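Local coordinates for protein alanine racemase 1 (Caldanaerobacter subterraneus subsp. tengcongensis MB4, PDB 4Y2W) that belongs to the alanine racemase family, joining an N-terminal TIM-barrel domain to a beta-rich C-terminal domain in a two-subunit assembly, at residues Lys34-Ile39 against Val60-Val65; Gly87-Thr92 against Leu102-Tyr107; Ala281-Gly286 against Asp317-Asp322. The protein carries 1 engineered substitution. All blocks are in the same frame, centred on the assembly; numbering follows the deposited sequence.

Contact 1. Residues Lys34-Ile39 against Val60-Val65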
ATOM      1  N   LYS A  34      10.138  -6.561 -30.592  1.00 64.50           N
ATOM      2  CA  LYS A  34       8.849  -6.598 -29.897  1.00 63.13           C
ATOM      3  C   LYS A  34       8.932  -5.936 -28.525  1.00 60.23           C
ATOM      4  O   LYS A  34      10.002  -5.882 -27.913  1.00 59.00           O
ATOM      5  CB  LYS A  34       8.368  -8.042 -29.738  1.00 64.92           C
ATOM      6  CG  LYS A  34       8.242  -8.794 -31.052  1.00 67.26           C
ATOM      7  CD  LYS A  34       7.642 -10.177 -30.864  1.00 68.44           C
ATOM      8  CE  LYS A  34       7.610 -10.934 -32.183  1.00 69.52           C
ATOM      9  NZ  LYS A  34       6.789 -12.172 -32.097  1.00 69.83           N
ATOM     10  N   ILE A  35       7.796  -5.440 -28.044  1.00 56.93           N
ATOM     11  CA  ILE A  35       7.742  -4.750 -26.757  1.00 54.72           C
ATOM     12  C   ILE A  35       6.813  -5.461 -25.773  1.00 51.84           C
ATOM     13  O   ILE A  35       5.653  -5.734 -26.084  1.00 51.94           O
ATOM     14  CB  ILE A  35       7.313  -3.279 -26.936  1.00 54.58           C
ATOM     15  CG1 ILE A  35       8.423  -2.523 -27.680  1.00 55.40           C
ATOM     16  CG2 ILE A  35       7.024  -2.633 -25.585  1.00 54.65           C
ATOM     17  CD1 ILE A  35       8.119  -1.075 -27.988  1.00 55.99           C
ATOM     18  N   MET A  36       7.350  -5.761 -24.593  1.00 47.83           N
ATOM     19  CA  MET A  36       6.579  -6.318 -23.491  1.00 45.08           C
ATOM     20  C   MET A  36       6.409  -5.247 -22.426  1.00 44.39           C
ATOM     21  O   MET A  36       7.363  -4.910 -21.725  1.00 44.59           O
ATOM     22  CB  MET A  36       7.300  -7.523 -22.885  1.00 44.10           C
ATOM     23  CG  MET A  36       6.737  -7.977 -21.546  1.00 43.31           C
ATOM     24  SD  MET A  36       7.631  -9.366 -20.845  1.00 41.79           S
ATOM     25  CE  MET A  36       6.897 -10.714 -21.761  1.00 41.99           C
ATOM     26  N   ALA A  37       5.196  -4.719 -22.296  1.00 43.92           N
ATOM     27  CA  ALA A  37       4.909  -3.724 -21.261  1.00 42.62           C
ATOM     28  C   ALA A  37       4.859  -4.393 -19.884  1.00 41.00           C
ATOM     29  O   ALA A  37       3.968  -5.196 -19.607  1.00 40.46           O
ATOM     30  CB  ALA A  37       3.599  -3.010 -21.558  1.00 42.24           C
ATOM     31  N   VAL A  38       5.833  -4.079 -19.035  1.00 39.64           N
ATOM     32  CA  VAL A  38       5.803  -4.525 -17.648  1.00 39.06           C
ATOM     33  C   VAL A  38       4.794  -3.638 -16.929  1.00 38.22           C
ATOM     34  O   VAL A  38       4.964  -2.422 -16.874  1.00 38.02           O
ATOM     35  CB  VAL A  38       7.185  -4.416 -16.973  1.00 39.28           C
ATOM     36  CG1 VAL A  38       7.108  -4.816 -15.505  1.00 38.70           C
ATOM     37  CG2 VAL A  38       8.204  -5.277 -17.712  1.00 40.16           C
ATOM     38  N   ILE A  39       3.731  -4.247 -16.416  1.00 37.57           N
ATOM     39  CA  ILE A  39       2.694  -3.514 -15.694  1.00 38.04           C
ATOM     40  C   ILE A  39       2.391  -4.211 -14.369  1.00 38.69           C
ATOM     41  O   ILE A  39       1.248  -4.225 -13.901  1.00 38.49           O
ATOM     42  CB  ILE A  39       1.411  -3.338 -16.545  1.00 37.75           C
ATOM     43  CG1 ILE A  39       0.856  -4.691 -17.007  1.00 38.27           C
ATOM     44  CG2 ILE A  39       1.701  -2.460 -17.751  1.00 37.31           C
ATOM     45  CD1 ILE A  39      -0.498  -4.603 -17.678  1.00 38.16           C
ATOM     46  N   VAL A  60       0.532  -3.336 -28.268  1.00 52.28           N
ATOM     47  CA  VAL A  60       1.655  -3.929 -27.541  1.00 51.51           C
ATOM     48  C   VAL A  60       1.745  -5.434 -27.819  1.00 50.65           C
ATOM     49  O   VAL A  60       0.727  -6.092 -28.030  1.00 51.51           O
ATOM     50  CB  VAL A  60       1.537  -3.658 -26.023  1.00 52.78           C
ATOM     51  CG1 VAL A  60       0.416  -4.483 -25.393  1.00 53.08           C
ATOM     52  CG2 VAL A  60       2.864  -3.913 -25.324  1.00 53.04           C
ATOM     53  N   ASP A  61       2.965  -5.967 -27.822  1.00 49.53           N
ATOM     54  CA  ASP A  61       3.207  -7.365 -28.211  1.00 48.73           C
ATOM     55  C   ASP A  61       3.036  -8.362 -27.064  1.00 46.69           C
ATOM     56  O   ASP A  61       2.621  -9.500 -27.287  1.00 45.84           O
ATOM     57  CB  ASP A  61       4.609  -7.513 -28.815  1.00 49.24           C
ATOM     58  CG  ASP A  61       4.797  -6.672 -30.061  1.00 49.42           C
ATOM     59  OD1 ASP A  61       3.963  -6.784 -30.980  1.00 49.63           O
ATOM     60  OD2 ASP A  61       5.775  -5.899 -30.122  1.00 49.43           O
ATOM     61  N   TYR A  62       3.370  -7.939 -25.849  1.00 45.58           N
ATOM     62  CA  TYR A  62       3.283  -8.802 -24.670  1.00 44.98           C
ATOM     63  C   TYR A  62       3.031  -7.949 -23.428  1.00 44.27           C
ATOM     64  O   TYR A  62       3.231  -6.733 -23.447  1.00 44.87           O
ATOM     65  CB  TYR A  62       4.596  -9.573 -24.497  1.00 45.20           C
ATOM     66  CG  TYR A  62       4.457 -11.081 -24.415  1.00 45.38           C
ATOM     67  CD1 TYR A  62       3.931 -11.697 -23.283  1.00 45.95           C
ATOM     68  CD2 TYR A  62       4.877 -11.894 -25.467  1.00 45.27           C
ATOM     69  CE1 TYR A  62       3.815 -13.078 -23.209  1.00 46.09           C
ATOM     70  CE2 TYR A  62       4.763 -13.274 -25.400  1.00 44.72           C
ATOM     71  CZ  TYR A  62       4.233 -13.860 -24.270  1.00 44.97           C
ATOM     72  OH  TYR A  62       4.122 -15.226 -24.195  1.00 45.15           O
ATOM     73  N   PHE A  63       2.584  -8.593 -22.352  1.00 43.15           N
ATOM     74  CA  PHE A  63       2.550  -7.968 -21.032  1.00 41.85           C
ATOM     75  C   PHE A  63       3.395  -8.764 -20.050  1.00 41.39           C
ATOM     76  O   PHE A  63       3.439  -9.992 -20.108  1.00 41.74           O
ATOM     77  CB  PHE A  63       1.119  -7.869 -20.502  1.00 41.38           C
ATOM     78  CG  PHE A  63       0.337  -6.724 -21.070  1.00 40.49           C
ATOM     79  CD1 PHE A  63       0.745  -5.418 -20.855  1.00 40.35           C
ATOM     80  CD2 PHE A  63      -0.817  -6.949 -21.805  1.00 40.81           C
ATOM     81  CE1 PHE A  63       0.024  -4.356 -21.372  1.00 40.75           C
ATOM     82  CE2 PHE A  63      -1.547  -5.892 -22.323  1.00 41.08           C
ATOM     83  CZ  PHE A  63      -1.125  -4.593 -22.107  1.00 41.19           C
ATOM     84  N   GLY A  64       4.061  -8.050 -19.151  1.00 41.90           N
ATOM     85  CA  GLY A  64       4.818  -8.665 -18.068  1.00 42.01           C
ATOM     86  C   GLY A  64       4.168  -8.361 -16.732  1.00 41.87           C
ATOM     87  O   GLY A  64       3.839  -7.205 -16.444  1.00 41.15           O
ATOM     88  N   VAL A  65       3.976  -9.401 -15.924  1.00 41.21           N
ATOM     89  CA  VAL A  65       3.465  -9.248 -14.566  1.00 41.47           C
ATOM     90  C   VAL A  65       4.226 -10.126 -13.581  1.00 41.85           C
ATOM     91  O   VAL A  65       4.892 -11.089 -13.969  1.00 41.08           O
ATOM     92  CB  VAL A  65       1.962  -9.567 -14.470  1.00 41.55           C
ATOM     93  CG1 VAL A  65       1.156  -8.512 -15.208  1.00 41.68           C
ATOM     94  CG2 VAL A  65       1.662 -10.962 -15.000  1.00 41.99           C
TER
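Met36 pairs with Tyr62, Ala37 with Phe63 and Val38 with Gly64 in parallel register. Four main-chain hydrogen bonds knit them: Tyr62 N to Ile35 O, Ala37 N to Tyr62 O, Gly64 N to Ala37 O (2.9 Å, 172°) and Ile39 N to Gly64 O; a fifth, weak one runs from Asp61 N to the same Ile35 O. At the leading end a side chain supplies the acceptor: with CG beside its own backbone N (chi1 -61°), Asp61 brings the anti lone pair of OD2 to Ile35 N at 2.9 Å. Packing occupies both sheet faces. On one, the Met36 chain bends at chi3 (-81°), bringing CE obliquely to Tyr62 CD1 at 3.5 Å, while SD lies 4.0 Å from CA of side-chain-free Gly64. On the Ala37 and Phe63 face, Ala37 CB lies 3.8 Å from Phe63 CD1, and Ala37 O faces the ring edge in plane; from just beyond the strand, Ile39 CD1 comes to the same ring atom (3.5 Å). Val60 CG2 touches Ala37 CB at 3.9 Å. Strands 34-38 and 62-65 are the first two of the TIM barrel. Strand 222-224 closes the far side of 34-38, and helices 15-28 and 68-76 pack on Ile35 and Ile39, respectively.

Contact 2. Residues Gly87-Thr92 against Leu102-Tyr107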
ATOM      1  N   GLY A  87       7.035 -14.662 -11.887  1.00 45.65           N
ATOM      2  CA  GLY A  87       7.123 -15.410 -10.644  1.00 45.45           C
ATOM      3  C   GLY A  87       6.740 -16.869 -10.764  1.00 46.20           C
ATOM      4  O   GLY A  87       6.431 -17.369 -11.848  1.00 47.00           O
ATOM      5  N   TYR A  88       6.766 -17.542  -9.622  1.00 46.80           N
ATOM      6  CA  TYR A  88       6.412 -18.945  -9.508  1.00 47.49           C
ATOM      7  C   TYR A  88       4.903 -19.074  -9.353  1.00 47.77           C
ATOM      8  O   TYR A  88       4.323 -18.468  -8.455  1.00 49.08           O
ATOM      9  CB  TYR A  88       7.114 -19.528  -8.281  1.00 48.13           C
ATOM     10  CG  TYR A  88       6.932 -21.012  -8.064  1.00 49.05           C
ATOM     11  CD1 TYR A  88       7.420 -21.930  -8.983  1.00 50.83           C
ATOM     12  CD2 TYR A  88       6.307 -21.498  -6.918  1.00 49.64           C
ATOM     13  CE1 TYR A  88       7.271 -23.294  -8.783  1.00 52.45           C
ATOM     14  CE2 TYR A  88       6.158 -22.860  -6.705  1.00 50.91           C
ATOM     15  CZ  TYR A  88       6.640 -23.754  -7.642  1.00 51.72           C
ATOM     16  OH  TYR A  88       6.499 -25.112  -7.449  1.00 51.74           O
ATOM     17  N   THR A  89       4.276 -19.844 -10.239  1.00 46.93           N
ATOM     18  CA  THR A  89       2.872 -20.220 -10.097  1.00 46.58           C
ATOM     19  C   THR A  89       2.832 -21.605  -9.445  1.00 47.52           C
ATOM     20  O   THR A  89       3.197 -22.590 -10.088  1.00 48.40           O
ATOM     21  CB  THR A  89       2.157 -20.269 -11.463  1.00 45.69           C
ATOM     22  OG1 THR A  89       2.118 -18.956 -12.036  1.00 44.21           O
ATOM     23  CG2 THR A  89       0.731 -20.804 -11.319  1.00 44.90           C
ATOM     24  N   PRO A  90       2.396 -21.688  -8.170  1.00 48.03           N
ATOM     25  CA  PRO A  90       2.420 -22.964  -7.440  1.00 47.95           C
ATOM     26  C   PRO A  90       1.704 -24.108  -8.164  1.00 48.05           C
ATOM     27  O   PRO A  90       0.773 -23.851  -8.926  1.00 48.13           O
ATOM     28  CB  PRO A  90       1.687 -22.640  -6.135  1.00 48.41           C
ATOM     29  CG  PRO A  90       1.836 -21.171  -5.962  1.00 48.68           C
ATOM     30  CD  PRO A  90       1.852 -20.593  -7.344  1.00 48.23           C
ATOM     31  N   PRO A  91       2.131 -25.365  -7.924  1.00 49.17           N
ATOM     32  CA  PRO A  91       1.500 -26.556  -8.518  1.00 50.11           C
ATOM     33  C   PRO A  91      -0.019 -26.620  -8.336  1.00 49.77           C
ATOM     34  O   PRO A  91      -0.731 -27.085  -9.225  1.00 49.66           O
ATOM     35  CB  PRO A  91       2.171 -27.713  -7.774  1.00 50.44           C
ATOM     36  CG  PRO A  91       3.515 -27.186  -7.418  1.00 50.33           C
ATOM     37  CD  PRO A  91       3.315 -25.725  -7.124  1.00 50.00           C
ATOM     38  N   THR A  92      -0.495 -26.145  -7.191  1.00 50.58           N
ATOM     39  CA  THR A  92      -1.920 -26.116  -6.877  1.00 51.34           C
ATOM     40  C   THR A  92      -2.739 -25.156  -7.758  1.00 51.91           C
ATOM     41  O   THR A  92      -3.954 -25.318  -7.879  1.00 52.17           O
ATOM     42  CB  THR A  92      -2.134 -25.724  -5.403  1.00 51.93           C
ATOM     43  OG1 THR A  92      -1.421 -24.509  -5.125  1.00 52.77           O
ATOM     44  CG2 THR A  92      -1.635 -26.828  -4.470  1.00 50.99           C
ATOM     45  N   LEU A 102      -1.771 -18.491 -20.215  1.00 48.42           N
ATOM     46  CA  LEU A 102      -0.793 -17.558 -19.671  1.00 47.19           C
ATOM     47  C   LEU A 102       0.607 -18.146 -19.775  1.00 46.36           C
ATOM     48  O   LEU A 102       0.826 -19.316 -19.459  1.00 46.47           O
ATOM     49  CB  LEU A 102      -1.122 -17.234 -18.210  1.00 46.63           C
ATOM     50  CG  LEU A 102      -2.452 -16.511 -17.969  1.00 45.68           C
ATOM     51  CD1 LEU A 102      -2.785 -16.483 -16.488  1.00 45.56           C
ATOM     52  CD2 LEU A 102      -2.421 -15.101 -18.536  1.00 45.31           C
ATOM     53  N   THR A 103       1.552 -17.327 -20.222  1.00 44.94           N
ATOM     54  CA  THR A 103       2.938 -17.749 -20.341  1.00 44.10           C
ATOM     55  C   THR A 103       3.560 -17.819 -18.945  1.00 44.42           C
ATOM     56  O   THR A 103       3.368 -16.916 -18.126  1.00 44.05           O
ATOM     57  CB  THR A 103       3.739 -16.781 -21.234  1.00 43.92           C
ATOM     58  OG1 THR A 103       2.979 -16.474 -22.409  1.00 43.27           O
ATOM     59  CG2 THR A 103       5.073 -17.386 -21.637  1.00 43.77           C
ATOM     60  N   GLN A 104       4.298 -18.896 -18.687  1.00 44.25           N
ATOM     61  CA  GLN A 104       4.881 -19.156 -17.376  1.00 45.50           C
ATOM     62  C   GLN A 104       6.406 -19.223 -17.435  1.00 47.13           C
ATOM     63  O   GLN A 104       6.985 -19.731 -18.394  1.00 48.08           O
ATOM     64  CB  GLN A 104       4.336 -20.474 -16.812  1.00 45.41           C
ATOM     65  CG  GLN A 104       4.842 -20.840 -15.418  1.00 44.72           C
ATOM     66  CD  GLN A 104       4.455 -19.820 -14.362  1.00 44.39           C
ATOM     67  OE1 GLN A 104       3.312 -19.357 -14.318  1.00 43.82           O
ATOM     68  NE2 GLN A 104       5.405 -19.466 -13.502  1.00 43.77           N
ATOM     69  N   THR A 105       7.044 -18.713 -16.387  1.00 47.90           N
ATOM     70  CA  THR A 105       8.489 -18.785 -16.247  1.00 47.91           C
ATOM     71  C   THR A 105       8.889 -20.153 -15.701  1.00 48.22           C
ATOM     72  O   THR A 105       8.263 -20.662 -14.770  1.00 48.43           O
ATOM     73  CB  THR A 105       8.996 -17.674 -15.312  1.00 47.63           C
ATOM     74  OG1 THR A 105       8.713 -16.401 -15.903  1.00 47.31           O
ATOM     75  CG2 THR A 105      10.491 -17.798 -15.080  1.00 48.15           C
ATOM     76  N   VAL A 106       9.933 -20.740 -16.283  1.00 48.76           N
ATOM     77  CA  VAL A 106      10.410 -22.066 -15.883  1.00 49.20           C
ATOM     78  C   VAL A 106      11.939 -22.117 -15.849  1.00 49.19           C
ATOM     79  O   VAL A 106      12.602 -21.648 -16.772  1.00 48.95           O
ATOM     80  CB  VAL A 106       9.902 -23.161 -16.848  1.00 48.72           C
ATOM     81  CG1 VAL A 106      10.328 -24.545 -16.366  1.00 48.99           C
ATOM     82  CG2 VAL A 106       8.388 -23.083 -16.999  1.00 48.19           C
ATOM     83  N   TYR A 107      12.489 -22.682 -14.780  1.00 49.37           N
ATOM     84  CA  TYR A 107      13.933 -22.911 -14.688  1.00 50.96           C
ATOM     85  C   TYR A 107      14.288 -24.184 -13.904  1.00 50.68           C
ATOM     86  O   TYR A 107      15.321 -24.244 -13.238  1.00 49.90           O
ATOM     87  CB  TYR A 107      14.636 -21.680 -14.093  1.00 52.39           C
ATOM     88  CG  TYR A 107      14.032 -21.180 -12.796  1.00 52.79           C
ATOM     89  CD1 TYR A 107      14.455 -21.678 -11.568  1.00 52.95           C
ATOM     90  CD2 TYR A 107      13.035 -20.206 -12.801  1.00 52.79           C
ATOM     91  CE1 TYR A 107      13.900 -21.222 -10.384  1.00 53.86           C
ATOM     92  CE2 TYR A 107      12.475 -19.746 -11.621  1.00 53.03           C
ATOM     93  CZ  TYR A 107      12.913 -20.256 -10.416  1.00 53.49           C
ATOM     94  OH  TYR A 107      12.363 -19.804  -9.241  1.00 54.00           O
TER
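Gln104 meets Thr89 and Gly87 through both ends of its carboxamide, the acceptor and the donor serving different residues of the same loop. Thr89 OG1 donates to Gln104 OE1 at 2.6 Å, approaching the carbonyl at 121° and tilted 33° from its plane. Gln104 NE2 gives a hydrogen to Gly87 O at 2.9 Å; it lies in the plane of that backbone carbonyl, although the N-H points only roughly at the oxygen. A second, weak bond from NE2 returns to Thr105 O (3.3 Å), the carbonyl of the next residue in its own strand. Two bonds and a weak third therefore limit rotation of the amide and support its orientation: the nitrogen faces two carbonyl oxygens and the oxygen faces a hydroxyl. Thr89 N, 3.5 Å from NE2, is another donor and forms no bond with it.

The Gln104 chain starts with CG anti to the backbone N, then turns at chi2 (62°), which carries the amide off the strand to the loop. Thr89 directs its CB at the strand and holds OG1 beside its own nitrogen. That hydroxyl also bonds to Thr68 OG1, so Thr89 passes the link on to the start of helix 68-76. Tyr111 adds a further tie, its OH bonding to Thr89 O.

The arrangement clasps the loop leaving barrel strand 83-85 to the next strand, 103-106, across the beta-alpha-beta crossover made by helix 94-99. Tyr88 packs on Val255 of the second subunit. Strand 126-131 pairs with the far edge of 103-106, and helix 109-121 lies against Gln104 and Val106.

Contact 3. Residues Ala281-Gly286 against Asp317-Asp322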
ATOM      1  N   ALA A 281      -3.737  24.695   6.784  1.00 36.06           N
ATOM      2  CA  ALA A 281      -4.733  23.871   6.121  1.00 36.04           C
ATOM      3  C   ALA A 281      -4.529  22.412   6.514  1.00 35.80           C
ATOM      4  O   ALA A 281      -3.402  21.972   6.748  1.00 35.87           O
ATOM      5  CB  ALA A 281      -4.651  24.037   4.613  1.00 36.17           C
ATOM      6  N   THR A 282      -5.629  21.675   6.600  1.00 34.54           N
ATOM      7  CA  THR A 282      -5.585  20.240   6.832  1.00 33.92           C
ATOM      8  C   THR A 282      -6.030  19.551   5.543  1.00 33.46           C
ATOM      9  O   THR A 282      -6.974  19.998   4.882  1.00 32.97           O
ATOM     10  CB  THR A 282      -6.511  19.832   7.992  1.00 33.89           C
ATOM     11  OG1 THR A 282      -6.280  20.689   9.116  1.00 34.99           O
ATOM     12  CG2 THR A 282      -6.262  18.396   8.398  1.00 33.87           C
ATOM     13  N   ILE A 283      -5.353  18.466   5.186  1.00 32.27           N
ATOM     14  CA  ILE A 283      -5.665  17.750   3.954  1.00 32.00           C
ATOM     15  C   ILE A 283      -5.873  16.268   4.251  1.00 31.25           C
ATOM     16  O   ILE A 283      -5.115  15.671   5.018  1.00 30.61           O
ATOM     17  CB  ILE A 283      -4.584  17.959   2.868  1.00 32.51           C
ATOM     18  CG1 ILE A 283      -3.170  17.738   3.432  1.00 33.14           C
ATOM     19  CG2 ILE A 283      -4.696  19.358   2.274  1.00 32.18           C
ATOM     20  CD1 ILE A 283      -2.062  18.044   2.443  1.00 33.62           C
ATOM     21  N   PRO A 284      -6.904  15.662   3.643  1.00 30.81           N
ATOM     22  CA  PRO A 284      -7.282  14.302   4.001  1.00 30.58           C
ATOM     23  C   PRO A 284      -6.421  13.242   3.310  1.00 30.56           C
ATOM     24  O   PRO A 284      -6.945  12.341   2.655  1.00 29.82           O
ATOM     25  CB  PRO A 284      -8.739  14.232   3.542  1.00 30.46           C
ATOM     26  CG  PRO A 284      -8.766  15.101   2.329  1.00 30.75           C
ATOM     27  CD  PRO A 284      -7.760  16.198   2.569  1.00 30.81           C
ATOM     28  N   VAL A 285      -5.103  13.355   3.468  1.00 30.84           N
ATOM     29  CA  VAL A 285      -4.177  12.331   3.003  1.00 30.98           C
ATOM     30  C   VAL A 285      -3.141  12.057   4.090  1.00 30.95           C
ATOM     31  O   VAL A 285      -2.593  12.983   4.685  1.00 30.64           O
ATOM     32  CB  VAL A 285      -3.488  12.721   1.672  1.00 31.07           C
ATOM     33  CG1 VAL A 285      -2.552  13.913   1.848  1.00 30.83           C
ATOM     34  CG2 VAL A 285      -2.744  11.524   1.087  1.00 31.17           C
ATOM     35  N   GLY A 286      -2.891  10.778   4.351  1.00 31.18           N
ATOM     36  CA  GLY A 286      -1.934  10.371   5.376  1.00 31.90           C
ATOM     37  C   GLY A 286      -1.115   9.180   4.926  1.00 31.87           C
ATOM     38  O   GLY A 286      -1.094   8.858   3.740  1.00 32.61           O
ATOM     39  N   ASP A 317      -4.334   9.368   8.150  1.00 33.41           N
ATOM     40  CA  ASP A 317      -5.335   9.735   7.150  1.00 32.56           C
ATOM     41  C   ASP A 317      -5.288  11.211   6.732  1.00 32.70           C
ATOM     42  O   ASP A 317      -6.059  11.638   5.871  1.00 31.54           O
ATOM     43  CB  ASP A 317      -6.729   9.416   7.705  1.00 31.64           C
ATOM     44  CG  ASP A 317      -6.761   8.123   8.496  1.00 31.34           C
ATOM     45  OD1 ASP A 317      -6.519   7.052   7.905  1.00 32.14           O
ATOM     46  OD2 ASP A 317      -7.038   8.168   9.710  1.00 30.59           O
ATOM     47  N   GLN A 318      -4.400  11.992   7.339  1.00 33.61           N
ATOM     48  CA  GLN A 318      -4.373  13.430   7.095  1.00 34.56           C
ATOM     49  C   GLN A 318      -3.040  14.038   7.496  1.00 33.93           C
ATOM     50  O   GLN A 318      -2.227  13.389   8.142  1.00 34.07           O
ATOM     51  CB  GLN A 318      -5.520  14.116   7.843  1.00 35.25           C
ATOM     52  CG  GLN A 318      -5.459  13.967   9.354  1.00 36.42           C
ATOM     53  CD  GLN A 318      -6.810  13.635   9.972  1.00 37.52           C
ATOM     54  OE1 GLN A 318      -7.059  12.492  10.352  1.00 37.38           O
ATOM     55  NE2 GLN A 318      -7.686  14.631  10.070  1.00 38.10           N
ATOM     56  N   CYS A 319      -2.816  15.278   7.082  1.00 33.61           N
ATOM     57  CA  CYS A 319      -1.660  16.043   7.535  1.00 33.46           C
ATOM     58  C   CYS A 319      -1.933  17.529   7.377  1.00 33.06           C
ATOM     59  O   CYS A 319      -2.876  17.926   6.692  1.00 32.71           O
ATOM     60  CB  CYS A 319      -0.396  15.645   6.769  1.00 33.28           C
ATOM     61  SG  CYS A 319      -0.433  16.048   5.011  1.00 35.19           S
ATOM     62  N   MET A 320      -1.105  18.340   8.027  1.00 33.21           N
ATOM     63  CA  MET A 320      -1.240  19.787   7.987  1.00 33.23           C
ATOM     64  C   MET A 320      -0.159  20.431   7.127  1.00 33.29           C
ATOM     65  O   MET A 320       0.970  19.944   7.055  1.00 32.80           O
ATOM     66  CB  MET A 320      -1.175  20.355   9.400  1.00 33.73           C
ATOM     67  CG  MET A 320      -2.462  20.187  10.187  1.00 34.44           C
ATOM     68  SD  MET A 320      -2.867  18.471  10.546  1.00 35.28           S
ATOM     69  CE  MET A 320      -1.604  18.072  11.758  1.00 34.54           C
ATOM     70  N   ILE A 321      -0.518  21.541   6.489  1.00 33.57           N
ATOM     71  CA  ILE A 321       0.412  22.311   5.671  1.00 34.03           C
ATOM     72  C   ILE A 321       0.294  23.800   5.990  1.00 34.46           C
ATOM     73  O   ILE A 321      -0.793  24.291   6.291  1.00 34.84           O
ATOM     74  CB  ILE A 321       0.177  22.084   4.158  1.00 34.03           C
ATOM     75  CG1 ILE A 321      -1.319  22.120   3.818  1.00 34.16           C
ATOM     76  CG2 ILE A 321       0.775  20.755   3.726  1.00 34.07           C
ATOM     77  CD1 ILE A 321      -1.614  22.278   2.338  1.00 33.82           C
ATOM     78  N   ASP A 322       1.418  24.509   5.927  1.00 35.11           N
ATOM     79  CA  ASP A 322       1.444  25.950   6.159  1.00 35.38           C
ATOM     80  C   ASP A 322       1.132  26.668   4.855  1.00 35.80           C
ATOM     81  O   ASP A 322       1.924  26.629   3.916  1.00 36.21           O
ATOM     82  CB  ASP A 322       2.815  26.392   6.689  1.00 35.27           C
ATOM     83  CG  ASP A 322       2.818  27.835   7.171  1.00 35.14           C
ATOM     84  OD1 ASP A 322       1.982  28.628   6.692  1.00 35.37           O
ATOM     85  OD2 ASP A 322       3.654  28.177   8.030  1.00 34.85           O
TER
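Ile283 and Cys319 meet through similar first torsions: Ile283 CG1 (chi1 48°) and Cys319 SG (chi1 66°) each sit between their own backbone N and carbonyl carbon, and CG1 comes within 3.6 Å of SG. An extended chi2 takes Ile283 CD1 onward to Ile321 CG2 at 4.1 Å, the two isoleucines crossing at about a right angle. Ala281 CB packs against Ile321 CG1 (3.9 Å) on this same face. The other face carries Thr282 and Met320, lying side by side and pointing the same way; bends in the methionine chain set SD 4.0 Å from Thr282 CG2.

The backbone is an antiparallel pair. Ala281 with Ile321 and Ile283 with Cys319 are hydrogen-bonded pairs, each with two reciprocal bonds, such as Ile283 N to Cys319 O at 2.9 Å; Thr282 with Met320 between them is a non-hydrogen-bonded pair. Both strands belong to the mixed sheet of the C-terminal domain, where 248-260 flanks 278-283 and 306-311 flanks 319-322.

Beyond Ile283 the regular pairing stops at an inverse gamma turn centred on Pro284, with Val285 N bonding weakly back to Ile283 O. Past the turn the chains stay close, Gly286 CA lying 3.9 Å from Asp317 CA, but Val285 O and Cys319 N are too poorly aligned to bond. Thr282 OG1 bonds to Arg138 O of the second subunit. Asp317, whose side chain lies about 5 Å from a bound alanine, splits its carboxylate between two salt bridges, OD1 to Arg369 and OD2 to Lys40 of the second subunit, a residue of an alanine pocket.

In the fold
Contacts 1 and 2 share the eight-stranded parallel barrel, their centres about 17 Å apart, and touch where Tyr62 OH meets Thr103 OG1 in a probable hydrogen bond. Contact 3 belongs to the other domain, its centre about 38 Å from that of contact 1 and about 43 Å from that of contact 2. All three are largely buried, but contact 1 is touched by no other chain, whereas 2 and 3 both reach the second subunit. Their chemistry follows place: adjacent parallel strands in contact 1 and antiparallel ones in contact 3 combine main-chain bonds with side-chain packing on both faces, while in contact 2, where a loop meets a strand, one polar side chain does most of the joining.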